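Local structure of putative isochorismatase (Burkholderia xenovorans, 3OQP) at residues 4-16 and 44-56. The protein probably acts as a hydrolase of the isochorismatase family, with a substrate that is not established. Sequence-based numbering, arbitrary orientation.
Sequences TPRRALIVIDVQN and ARAAGVPVVIVQN
V11 and V52 are bonded across two neighbouring parallel strands, 7-12 and 51-56. V11 N donates to V52 O at 2.8 Å, and V52 N donates to L9 O. Further bonds, from L9 N to P50 O and from V54 N to V11 O, continue the ladder. Where the strands end, a water donates to V11 O and V54 O and accepts from V14 N.

The packing is tight on both faces. On one, I10 CG1 meets V54 CG2 at 3.6 Å; CG1 stands anti to the backbone N (chi1 -168°), and the extended chain carries CD1 to the same methyl. L100 and W103 of helix 100-105 add to this face. On the other face, I53 CD1 lies 3.7 Å from V11 CB, and L9 CD2 reaches A44 CB in helix 30-47.

Beyond D13 the pairing changes. The side-chain amide of Q15 bonds the backbone of N56 twice: N56 N to OE1, from above the carbonyl plane, and Q15 NE2 to N56 O at 2.9 Å, nearly straight (178°). A72 O also accepts from Q15 NE2. D13 OD2 packs on N56 CB and forms a salt bridge with K89.

The other end is looser. R6 is partly exposed; P50 CD lies over one face of its guanidinium, 3.8 Å from NH1, and its NE bonds R107 O. G48, in a Schellman motif, is exposed.

Together with helix 30-47 the strands form a beta-alpha-beta crossover unit in the Rossmann-like parallel sheet of the isochorismatase fold.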
# COMPACT_ATOMS: atom_id res chain seq x y z
N THR A 4 5.62 -3.00 27.52
CA THR A 4 5.06 -1.69 27.15
C THR A 4 5.47 -1.31 25.72
O THR A 4 6.68 -1.38 25.40
CB THR A 4 5.57 -0.62 28.09
OG1 THR A 4 5.36 -1.05 29.45
CG2 THR A 4 4.89 0.76 27.81
N PRO A 5 4.53 -0.91 24.85
CA PRO A 5 5.01 -0.41 23.52
C PRO A 5 6.03 0.69 23.67
O PRO A 5 5.90 1.58 24.52
CB PRO A 5 3.75 0.15 22.86
CG PRO A 5 2.66 -0.62 23.52
CD PRO A 5 3.07 -0.81 24.95
N ARG A 6 7.06 0.65 22.83
CA ARG A 6 8.09 1.69 22.73
C ARG A 6 7.91 2.38 21.38
O ARG A 6 8.30 1.85 20.35
CB ARG A 6 9.45 1.11 22.94
CG ARG A 6 10.60 2.06 22.65
CD ARG A 6 10.54 3.40 23.32
NE ARG A 6 11.85 4.03 23.17
CZ ARG A 6 12.15 5.24 23.60
NH1 ARG A 6 11.20 5.99 24.19
NH2 ARG A 6 13.38 5.70 23.36
N ARG A 7 7.15 3.46 21.41
CA ARG A 7 6.60 4.12 20.25
C ARG A 7 7.53 5.26 19.80
O ARG A 7 8.14 5.94 20.63
CB ARG A 7 5.18 4.69 20.50
CG ARG A 7 4.14 3.66 20.75
CD ARG A 7 2.91 4.18 21.48
NE ARG A 7 1.76 3.33 21.33
CZ ARG A 7 1.03 2.74 22.29
NH1 ARG A 7 1.30 2.92 23.58
NH2 ARG A 7 -0.07 2.08 21.97
N ALA A 8 7.56 5.48 18.50
CA ALA A 8 8.05 6.73 17.91
C ALA A 8 6.84 7.27 17.12
O ALA A 8 6.22 6.54 16.38
CB ALA A 8 9.31 6.56 17.00
N LEU A 9 6.61 8.56 17.21
CA LEU A 9 5.63 9.23 16.38
C LEU A 9 6.34 9.81 15.14
O LEU A 9 7.24 10.65 15.26
CB LEU A 9 4.98 10.37 17.17
CG LEU A 9 3.94 11.17 16.42
CD1 LEU A 9 2.70 10.31 16.17
CD2 LEU A 9 3.61 12.49 17.18
N ILE A 10 5.91 9.38 13.94
CA ILE A 10 6.48 9.96 12.70
C ILE A 10 5.41 10.83 12.05
O ILE A 10 4.22 10.42 12.01
CB ILE A 10 6.96 8.83 11.79
CG1 ILE A 10 7.81 9.41 10.65
CG2 ILE A 10 5.85 7.94 11.27
CD1 ILE A 10 8.63 8.35 9.90
N VAL A 11 5.78 12.04 11.72
CA VAL A 11 4.91 13.06 11.19
C VAL A 11 5.29 13.27 9.76
O VAL A 11 6.35 13.91 9.47
CB VAL A 11 5.09 14.36 12.02
CG1 VAL A 11 4.13 15.41 11.55
CG2 VAL A 11 4.80 14.04 13.51
N ILE A 12 4.58 12.69 8.80
CA ILE A 12 5.02 12.56 7.41
C ILE A 12 4.49 13.69 6.56
O ILE A 12 3.27 13.88 6.39
CB ILE A 12 4.56 11.20 6.82
CG1 ILE A 12 5.18 10.05 7.64
CG2 ILE A 12 5.01 11.12 5.37
CD1 ILE A 12 4.82 8.65 7.17
N ASP A 13 5.42 14.46 6.02
CA ASP A 13 5.15 15.43 4.95
C ASP A 13 4.02 16.40 5.27
O ASP A 13 3.18 16.71 4.40
CB ASP A 13 4.91 14.75 3.62
CG ASP A 13 6.08 13.88 3.15
OD1 ASP A 13 7.14 13.84 3.80
OD2 ASP A 13 5.91 13.20 2.09
N VAL A 14 4.05 16.98 6.47
CA VAL A 14 3.09 17.98 6.86
C VAL A 14 3.56 19.33 6.40
O VAL A 14 4.11 20.13 7.17
CB VAL A 14 2.69 17.81 8.37
CG1 VAL A 14 1.67 18.94 8.78
CG2 VAL A 14 2.13 16.41 8.72
N GLN A 15 3.33 19.53 5.11
CA GLN A 15 3.84 20.63 4.32
C GLN A 15 2.75 21.45 3.70
O GLN A 15 1.59 21.01 3.53
CB GLN A 15 4.74 20.01 3.25
CG GLN A 15 6.07 19.46 3.80
CD GLN A 15 6.81 18.55 2.84
OE1 GLN A 15 6.71 17.33 2.90
NE2 GLN A 15 7.58 19.16 1.95
N ASN A 16 3.06 22.73 3.41
CA ASN A 16 2.06 23.67 2.96
C ASN A 16 1.36 23.28 1.69
O ASN A 16 0.18 23.65 1.53
CB ASN A 16 2.69 25.05 2.76
CG ASN A 16 3.11 25.69 4.06
OD1 ASN A 16 2.45 25.49 5.08
ND2 ASN A 16 4.20 26.48 4.02
N ALA A 44 3.09 13.42 22.57
CA ALA A 44 4.34 12.64 22.45
C ALA A 44 5.45 13.30 23.25
O ALA A 44 6.18 12.63 23.99
CB ALA A 44 4.75 12.53 20.98
N ARG A 45 5.61 14.62 23.11
CA ARG A 45 6.71 15.33 23.79
C ARG A 45 6.53 15.19 25.31
O ARG A 45 7.48 14.91 26.02
CB ARG A 45 6.77 16.75 23.31
CG ARG A 45 7.99 17.54 23.88
CD ARG A 45 8.09 18.98 23.37
NE ARG A 45 9.31 19.62 23.91
CZ ARG A 45 9.57 20.94 23.88
NH1 ARG A 45 8.70 21.81 23.35
NH2 ARG A 45 10.72 21.40 24.40
N ALA A 46 5.28 15.28 25.79
CA ALA A 46 5.01 15.21 27.23
C ALA A 46 5.29 13.80 27.79
O ALA A 46 5.76 13.67 28.92
CB ALA A 46 3.58 15.63 27.53
N ALA A 47 5.10 12.78 26.95
CA ALA A 47 5.24 11.39 27.33
C ALA A 47 6.61 10.80 26.99
O ALA A 47 6.85 9.63 27.25
CB ALA A 47 4.14 10.57 26.64
N GLY A 48 7.49 11.56 26.36
CA GLY A 48 8.79 11.03 26.03
C GLY A 48 8.79 10.08 24.85
O GLY A 48 9.67 9.27 24.70
N VAL A 49 7.77 10.17 24.00
CA VAL A 49 7.73 9.45 22.73
C VAL A 49 8.53 10.25 21.71
O VAL A 49 8.16 11.39 21.47
CB VAL A 49 6.26 9.32 22.24
CG1 VAL A 49 6.21 8.76 20.81
CG2 VAL A 49 5.43 8.44 23.20
N PRO A 50 9.60 9.68 21.12
CA PRO A 50 10.36 10.44 20.14
C PRO A 50 9.48 10.84 18.96
O PRO A 50 8.65 10.04 18.50
CB PRO A 50 11.47 9.46 19.72
CG PRO A 50 11.61 8.51 20.80
CD PRO A 50 10.26 8.41 21.42
N VAL A 51 9.69 12.05 18.48
CA VAL A 51 8.96 12.62 17.39
C VAL A 51 9.89 12.80 16.21
O VAL A 51 10.97 13.45 16.30
CB VAL A 51 8.38 13.98 17.79
CG1 VAL A 51 7.72 14.69 16.56
CG2 VAL A 51 7.37 13.80 18.93
N VAL A 52 9.56 12.21 15.06
CA VAL A 52 10.38 12.24 13.83
C VAL A 52 9.62 13.00 12.76
O VAL A 52 8.45 12.64 12.49
CB VAL A 52 10.63 10.81 13.29
CG1 VAL A 52 11.46 10.86 11.99
CG2 VAL A 52 11.26 9.92 14.37
N ILE A 53 10.18 14.06 12.22
CA ILE A 53 9.59 14.82 11.15
C ILE A 53 10.19 14.38 9.82
O ILE A 53 11.40 14.27 9.67
CB ILE A 53 9.88 16.33 11.36
CG1 ILE A 53 9.31 16.83 12.68
CG2 ILE A 53 9.41 17.20 10.18
CD1 ILE A 53 7.88 16.58 12.90
N VAL A 54 9.33 14.19 8.82
CA VAL A 54 9.71 13.82 7.46
C VAL A 54 9.28 14.97 6.55
O VAL A 54 8.12 15.42 6.65
CB VAL A 54 9.04 12.53 7.02
CG1 VAL A 54 9.48 12.15 5.59
CG2 VAL A 54 9.32 11.40 8.06
N GLN A 55 10.17 15.39 5.64
CA GLN A 55 9.88 16.42 4.66
C GLN A 55 10.21 15.87 3.28
O GLN A 55 11.34 15.39 3.05
CB GLN A 55 10.70 17.68 5.00
CG GLN A 55 10.38 18.89 4.14
CD GLN A 55 11.10 20.16 4.60
OE1 GLN A 55 12.05 20.11 5.39
NE2 GLN A 55 10.56 21.30 4.22
N ASN A 56 9.29 16.04 2.34
CA ASN A 56 9.38 15.49 1.01
C ASN A 56 9.78 16.62 0.04
O ASN A 56 9.10 17.66 0.01
CB ASN A 56 8.04 14.89 0.59
CG ASN A 56 8.07 14.26 -0.77
OD1 ASN A 56 8.45 13.10 -0.88
ND2 ASN A 56 7.69 15.03 -1.84
O HOH W 1 6.26 16.59 8.44